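SusD homolog (Bacteroides thetaiotaomicron VPI-5482, PDB 3IV0) probably binds glycans at the outer membrane for uptake, as SusD-family lipoproteins do, though its own ligand is not established. Local coordinates at residues 48-52 and 53-57; 428-431 and 432-436. All coordinates share one frame; numbering follows the deposited sequence.

Contact 1: 48-52 and 53-57; sequences GDMRC and APITA
Met-50 and Ala-53 close a tight turn at the end of helix 43-50: Ala-53 N donates to Met-50 O over 3.1 Å, with an N-H...O angle of 159°. The donor stands well above the carbonyl plane, 52° out of it. The methyl of Ala-53 sits over the same end of the helix, its CB 3.3 Å from Asp-49 O and about as close to Met-50 O. Two residues further on, Ile-55 reaches back with its CD1, which lies 3.8 Å from CB of Met-50, a selenomethionine, and equally far from Met-50 O. The two side chains cross at about a right angle. Ile-55 CG1 lies between the backbone N and the carbonyl carbon (chi1 60°), and the extended chain beyond it carries CD1 toward the helix end. Residues 50-53 form a type II beta turn, with Cys-52 at positive phi, and Pro-54 follows as the centre of an inverse gamma turn; together they carry the chain from helix 43-50 into strand 55-57. That strand pairs antiparallel with strand 300-302, whose Phe-300 touches both Met-50 and Ile-55. Helix 63-69 packs on Met-50 through Tyr-64, Val-65 and Leu-68. The Asp-49 carboxylate accepts from Gly-427 N and is hydrogen-bonded to Thr-45 OG1, while Arg-51 NH2 hydrogen-bonds Asn-71 OD1 and Thr-460 O, its guanidinium making a cation-pi contact with Trp-461.

Contact 2: 428-431 and 432-436; sequences HYYY and DLVRT
Four backbone bonds, Asp-432 N to His-428 O through Arg-435 N to Tyr-431 O, establish the first turns of the short, buried helix 429-436, which packs through Val-434 and Arg-435 on Trp-215 of helix 202-219 and through Leu-433 on Phe-416 of helix 408-422. Two CH-pi contacts follow the same i to i+4 spacing. Leu-433 CD1 lies over a face of the Tyr-429 ring, 3.8 Å from its centroid, and Val-434 CG2 likewise covers a face of Tyr-430. Both methyls are displaced toward the hydroxyl ends, which bond Cys-52 O (Tyr-429) and Trp-459 O (Tyr-430). Tyr-429 and Tyr-430 both have CG anti to the backbone N (chi1 168° and 175°), which directs each ring beside the later turn. The polar contacts centre on Asp-432 OD1. Arg-435 grips it side-on from above the carboxylate plane, NE at 3.0 Å and NH2 at 3.3 Å, and a water donates to it while also bonding His-428 ND1; His-428 NE2 bonds Val-364 O. Arg-419 holds OD2, and Glu-376 pairs with Arg-435 NH1. An asparagine in place of Asp-432 would probably leave Arg-419 and Arg-435 without their shared negative mate. Two guanidinium groups flanking one buried carboxylate likely favour the ionised aspartate.

In the fold
Contact 1 comes early in the chain and contact 2 late, in series, yet their centres are about 13 Å apart. Helix 43-50 with its exit into strand 55-57 meets the start of helix 429-436 directly, as two probable hydrogen bonds show: Cys-52 O to Tyr-429 OH at 2.6 Å, and Gly-48 O to Tyr-430 N at 2.9 Å. Arg-51 CZ also packs 3.3 Å from Tyr-430 OH. Contact 2 lies nearer the middle of the fold, about 10 Å from the centre of the chain against about 15 Å, and bears on helices 202-219, 367-381 and 408-422. The pair therefore ties an N-terminal segment to the C-terminal part of a protein with far more helix than strand.

Contact 1: 48-52 and 53-57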
ATOM      1  N   GLY A  48       6.359   0.770  -4.348  1.00  9.23           N
ATOM      2  CA  GLY A  48       5.036   1.237  -4.747  1.00  8.95           C
ATOM      3  C   GLY A  48       4.986   2.633  -5.326  1.00 10.66           C
ATOM      4  O   GLY A  48       4.160   2.886  -6.210  1.00 10.99           O
ATOM      5  N   ASP A  49       5.801   3.557  -4.834  1.00 10.87           N
ATOM      6  CA  ASP A  49       5.800   4.920  -5.392  1.00 10.17           C
ATOM      7  C   ASP A  49       6.845   5.101  -6.500  1.00 11.59           C
ATOM      8  O   ASP A  49       6.564   5.722  -7.517  1.00 11.91           O
ATOM      9  CB  ASP A  49       6.090   5.916  -4.293  1.00 11.43           C
ATOM     10  CG  ASP A  49       5.056   5.923  -3.240  1.00 11.59           C
ATOM     11  OD1 ASP A  49       3.875   6.106  -3.583  1.00 12.83           O
ATOM     12  OD2 ASP A  49       5.426   5.795  -2.046  1.00 13.41           O
HETATM   13  N   MSE A  50       8.057   4.627  -6.288  1.00 10.49           N
HETATM   14  CA  MSE A  50       9.218   5.049  -7.082  1.00 11.75           C
HETATM   15  C   MSE A  50       9.454   4.202  -8.329  1.00 11.76           C
HETATM   16  O   MSE A  50       9.948   4.700  -9.355  1.00 12.41           O
HETATM   17  CB  MSE A  50      10.449   5.038  -6.174  1.00 11.71           C
HETATM   18  CG  MSE A  50      10.390   6.081  -5.029  1.00 12.19           C
HETATM   19 SE   MSE A  50      11.882   5.923  -3.880  0.75 11.25          SE
HETATM   20  CE  MSE A  50      13.231   6.721  -4.993  1.00 13.54           C
ATOM     21  N   ARG A  51       9.133   2.929  -8.270  1.00 11.48           N
ATOM     22  CA  ARG A  51       9.465   2.005  -9.329  1.00 11.96           C
ATOM     23  C   ARG A  51       8.658   2.317 -10.575  1.00 12.47           C
ATOM     24  O   ARG A  51       7.431   2.446 -10.529  1.00 11.30           O
ATOM     25  CB  ARG A  51       9.192   0.582  -8.888  1.00 11.44           C
ATOM     26  CG  ARG A  51       9.760  -0.435  -9.829  1.00 12.95           C
ATOM     27  CD  ARG A  51       9.646  -1.829  -9.256  1.00 11.81           C
ATOM     28  NE  ARG A  51      10.161  -2.840 -10.172  1.00  9.82           N
ATOM     29  CZ  ARG A  51      10.154  -4.129  -9.921  1.00 10.28           C
ATOM     30  NH1 ARG A  51       9.627  -4.587  -8.795  1.00 10.99           N
ATOM     31  NH2 ARG A  51      10.612  -4.979 -10.794  1.00 11.71           N
ATOM     32  N   CYS A  52       9.351   2.477 -11.710  1.00 11.59           N
ATOM     33  CA  CYS A  52       8.745   2.866 -12.993  1.00 11.54           C
ATOM     34  C   CYS A  52       8.057   4.221 -12.953  1.00 11.73           C
ATOM     35  O   CYS A  52       7.243   4.509 -13.823  1.00 12.89           O
ATOM     36  CB  CYS A  52       7.792   1.789 -13.535  1.00 13.52           C
ATOM     37  SG  CYS A  52       8.610   0.208 -13.838  1.00 14.04           S
ATOM     38  N   ALA A  53       8.339   5.048 -11.933  1.00 11.09           N
ATOM     39  CA  ALA A  53       7.817   6.391 -11.852  1.00 10.67           C
ATOM     40  C   ALA A  53       8.729   7.357 -12.645  1.00 11.90           C
ATOM     41  O   ALA A  53       9.951   7.147 -12.683  1.00 12.45           O
ATOM     42  CB  ALA A  53       7.729   6.836 -10.388  1.00 12.87           C
ATOM     43  N   PRO A  54       8.134   8.386 -13.243  1.00 12.86           N
ATOM     44  CA  PRO A  54       8.903   9.388 -14.010  1.00 13.94           C
ATOM     45  C   PRO A  54       9.555  10.408 -13.072  1.00 14.80           C
ATOM     46  O   PRO A  54       9.184  11.590 -13.030  1.00 16.30           O
ATOM     47  CB  PRO A  54       7.845   9.992 -14.909  1.00 16.24           C
ATOM     48  CG  PRO A  54       6.617   9.943 -14.120  1.00 14.94           C
ATOM     49  CD  PRO A  54       6.691   8.645 -13.318  1.00 14.86           C
ATOM     50  N   ILE A  55      10.554   9.913 -12.338  1.00 13.09           N
ATOM     51  CA  ILE A  55      11.237  10.674 -11.309  1.00 12.47           C
ATOM     52  C   ILE A  55      12.720  10.772 -11.625  1.00 13.38           C
ATOM     53  O   ILE A  55      13.309   9.896 -12.271  1.00 13.86           O
ATOM     54  CB  ILE A  55      11.005  10.063  -9.905  1.00 14.02           C
ATOM     55  CG1 ILE A  55      11.510   8.626  -9.790  1.00 13.34           C
ATOM     56  CG2 ILE A  55       9.536  10.186  -9.521  1.00 14.65           C
ATOM     57  CD1 ILE A  55      11.391   8.078  -8.339  1.00 12.53           C
ATOM     58  N   THR A  56      13.313  11.856 -11.131  1.00 15.19           N
ATOM     59  CA  THR A  56      14.725  12.108 -11.307  1.00 15.21           C
ATOM     60  C   THR A  56      15.333  12.612 -10.010  1.00 13.93           C
ATOM     61  O   THR A  56      14.746  13.461  -9.366  1.00 14.16           O
ATOM     62  CB  THR A  56      14.957  13.185 -12.398  1.00 16.20           C
ATOM     63  OG1 THR A  56      14.321  12.778 -13.610  1.00 16.97           O
ATOM     64  CG2 THR A  56      16.426  13.404 -12.626  1.00 19.31           C
ATOM     65  N   ALA A  57      16.492  12.075  -9.632  1.00 14.36           N
ATOM     66  CA  ALA A  57      17.232  12.528  -8.450  1.00 14.09           C
ATOM     67  C   ALA A  57      17.871  13.872  -8.685  1.00 15.69           C
ATOM     68  O   ALA A  57      18.369  14.125  -9.769  1.00 16.16           O
ATOM     69  CB  ALA A  57      18.294  11.510  -8.066  1.00 15.71           C
TER

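Contact 2: 428-431 and 432-436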
ATOM      1  N   HIS A 428       0.742   3.044  -4.153  1.00  9.60           N
ATOM      2  CA  HIS A 428      -0.118   2.322  -5.065  1.00  9.56           C
ATOM      3  C   HIS A 428       0.301   2.372  -6.525  1.00 11.62           C
ATOM      4  O   HIS A 428      -0.091   1.506  -7.270  1.00 14.87           O
ATOM      5  CB  HIS A 428      -1.557   2.810  -4.942  1.00 10.55           C
ATOM      6  CG  HIS A 428      -2.187   2.474  -3.639  1.00  9.64           C
ATOM      7  ND1 HIS A 428      -2.633   1.197  -3.363  1.00 11.16           N
ATOM      8  CD2 HIS A 428      -2.369   3.210  -2.521  1.00 12.57           C
ATOM      9  CE1 HIS A 428      -3.106   1.186  -2.121  1.00 12.87           C
ATOM     10  NE2 HIS A 428      -2.970   2.386  -1.597  1.00 12.90           N
ATOM     11  N   TYR A 429       1.016   3.397  -6.951  1.00 10.93           N
ATOM     12  CA  TYR A 429       1.302   3.636  -8.344  1.00 10.07           C
ATOM     13  C   TYR A 429       1.807   2.414  -9.079  1.00  9.65           C
ATOM     14  O   TYR A 429       1.206   1.961 -10.067  1.00  9.72           O
ATOM     15  CB  TYR A 429       2.304   4.781  -8.446  1.00 10.43           C
ATOM     16  CG  TYR A 429       2.909   4.937  -9.823  1.00 11.97           C
ATOM     17  CD1 TYR A 429       2.177   5.492 -10.874  1.00 14.54           C
ATOM     18  CD2 TYR A 429       4.222   4.567 -10.045  1.00 12.18           C
ATOM     19  CE1 TYR A 429       2.781   5.625 -12.158  1.00 12.97           C
ATOM     20  CE2 TYR A 429       4.818   4.675 -11.303  1.00 15.19           C
ATOM     21  CZ  TYR A 429       4.115   5.240 -12.323  1.00 12.79           C
ATOM     22  OH  TYR A 429       4.781   5.325 -13.556  1.00 14.75           O
ATOM     23  N   TYR A 430       2.933   1.873  -8.619  1.00  9.11           N
ATOM     24  CA  TYR A 430       3.546   0.798  -9.357  1.00  9.67           C
ATOM     25  C   TYR A 430       2.665  -0.441  -9.359  1.00  9.63           C
ATOM     26  O   TYR A 430       2.536  -1.137 -10.359  1.00  9.94           O
ATOM     27  CB  TYR A 430       4.943   0.476  -8.810  1.00  9.44           C
ATOM     28  CG  TYR A 430       5.543  -0.708  -9.484  1.00  9.74           C
ATOM     29  CD1 TYR A 430       6.092  -0.620 -10.752  1.00 11.23           C
ATOM     30  CD2 TYR A 430       5.532  -1.929  -8.879  1.00  9.97           C
ATOM     31  CE1 TYR A 430       6.642  -1.734 -11.364  1.00 11.94           C
ATOM     32  CE2 TYR A 430       6.067  -3.031  -9.462  1.00 10.15           C
ATOM     33  CZ  TYR A 430       6.621  -2.947 -10.723  1.00  9.83           C
ATOM     34  OH  TYR A 430       7.177  -4.038 -11.354  1.00 10.22           O
ATOM     35  N   TYR A 431       2.090  -0.718  -8.197  1.00  9.28           N
ATOM     36  CA  TYR A 431       1.304  -1.916  -8.029  1.00  8.56           C
ATOM     37  C   TYR A 431       0.016  -1.843  -8.861  1.00  9.17           C
ATOM     38  O   TYR A 431      -0.388  -2.849  -9.463  1.00  9.47           O
ATOM     39  CB  TYR A 431       1.033  -2.088  -6.544  1.00  9.31           C
ATOM     40  CG  TYR A 431       2.263  -2.448  -5.750  1.00  9.03           C
ATOM     41  CD1 TYR A 431       3.024  -3.565  -6.074  1.00  9.28           C
ATOM     42  CD2 TYR A 431       2.621  -1.730  -4.629  1.00  9.69           C
ATOM     43  CE1 TYR A 431       4.147  -3.915  -5.331  1.00  9.01           C
ATOM     44  CE2 TYR A 431       3.736  -2.088  -3.857  1.00  9.40           C
ATOM     45  CZ  TYR A 431       4.449  -3.201  -4.195  1.00  9.78           C
ATOM     46  OH  TYR A 431       5.526  -3.631  -3.411  1.00 11.16           O
ATOM     47  N   ASP A 432      -0.574  -0.656  -8.976  1.00  9.38           N
ATOM     48  CA  ASP A 432      -1.732  -0.469  -9.872  1.00  9.44           C
ATOM     49  C   ASP A 432      -1.320  -0.732 -11.316  1.00 10.32           C
ATOM     50  O   ASP A 432      -2.067  -1.335 -12.085  1.00 10.27           O
ATOM     51  CB  ASP A 432      -2.276   0.944  -9.731  1.00 10.91           C
ATOM     52  CG  ASP A 432      -3.140   1.134  -8.502  1.00 13.91           C
ATOM     53  OD1 ASP A 432      -3.510   0.150  -7.821  1.00 13.63           O
ATOM     54  OD2 ASP A 432      -3.585   2.291  -8.319  1.00 19.60           O
ATOM     55  N   LEU A 433      -0.144  -0.246 -11.700  1.00  9.59           N
ATOM     56  CA  LEU A 433       0.308  -0.518 -13.043  1.00  8.95           C
ATOM     57  C   LEU A 433       0.471  -1.989 -13.300  1.00  9.75           C
ATOM     58  O   LEU A 433       0.168  -2.479 -14.411  1.00  9.53           O
ATOM     59  CB  LEU A 433       1.620   0.207 -13.326  1.00 10.75           C
ATOM     60  CG  LEU A 433       1.575   1.723 -13.449  1.00 11.15           C
ATOM     61  CD1 LEU A 433       3.009   2.223 -13.601  1.00 13.48           C
ATOM     62  CD2 LEU A 433       0.767   2.156 -14.656  1.00 13.28           C
ATOM     63  N   VAL A 434       1.015  -2.734 -12.340  1.00  9.81           N
ATOM     64  CA  VAL A 434       1.211  -4.156 -12.565  1.00 10.04           C
ATOM     65  C   VAL A 434      -0.125  -4.910 -12.680  1.00 10.21           C
ATOM     66  O   VAL A 434      -0.318  -5.690 -13.614  1.00 10.50           O
ATOM     67  CB  VAL A 434       2.095  -4.779 -11.458  1.00  9.67           C
ATOM     68  CG1 VAL A 434       2.104  -6.311 -11.513  1.00 10.42           C
ATOM     69  CG2 VAL A 434       3.532  -4.209 -11.531  1.00 12.00           C
ATOM     70  N   ARG A 435      -1.042  -4.675 -11.737  1.00  9.78           N
ATOM     71  CA  ARG A 435      -2.256  -5.474 -11.696  1.00  9.85           C
ATOM     72  C   ARG A 435      -3.201  -5.126 -12.842  1.00 10.64           C
ATOM     73  O   ARG A 435      -4.099  -5.884 -13.120  1.00 11.92           O
ATOM     74  CB  ARG A 435      -2.993  -5.326 -10.346  1.00 11.21           C
ATOM     75  CG  ARG A 435      -3.518  -3.921 -10.127  1.00  9.33           C
ATOM     76  CD  ARG A 435      -4.251  -3.759  -8.803  1.00 11.84           C
ATOM     77  NE  ARG A 435      -4.830  -2.430  -8.686  1.00 11.45           N
ATOM     78  CZ  ARG A 435      -5.924  -2.028  -9.326  1.00 12.94           C
ATOM     79  NH1 ARG A 435      -6.565  -2.833 -10.132  1.00 11.83           N
ATOM     80  NH2 ARG A 435      -6.369  -0.807  -9.142  1.00 13.50           N
ATOM     81  N   THR A 436      -3.019  -3.973 -13.466  1.00 10.67           N
ATOM     82  CA  THR A 436      -3.848  -3.589 -14.622  1.00 11.10           C
ATOM     83  C   THR A 436      -3.133  -3.915 -15.929  1.00 12.65           C
ATOM     84  O   THR A 436      -3.722  -3.723 -17.011  1.00 13.44           O
ATOM     85  CB  THR A 436      -4.173  -2.073 -14.603  1.00 12.44           C
ATOM     86  OG1 THR A 436      -2.936  -1.340 -14.661  1.00 11.66           O
ATOM     87  CG2 THR A 436      -5.022  -1.694 -13.391  1.00 12.23           C
TER
HETATM   88  O   HOH W   1      -2.030  -0.702  -5.451  1.00 12.15           O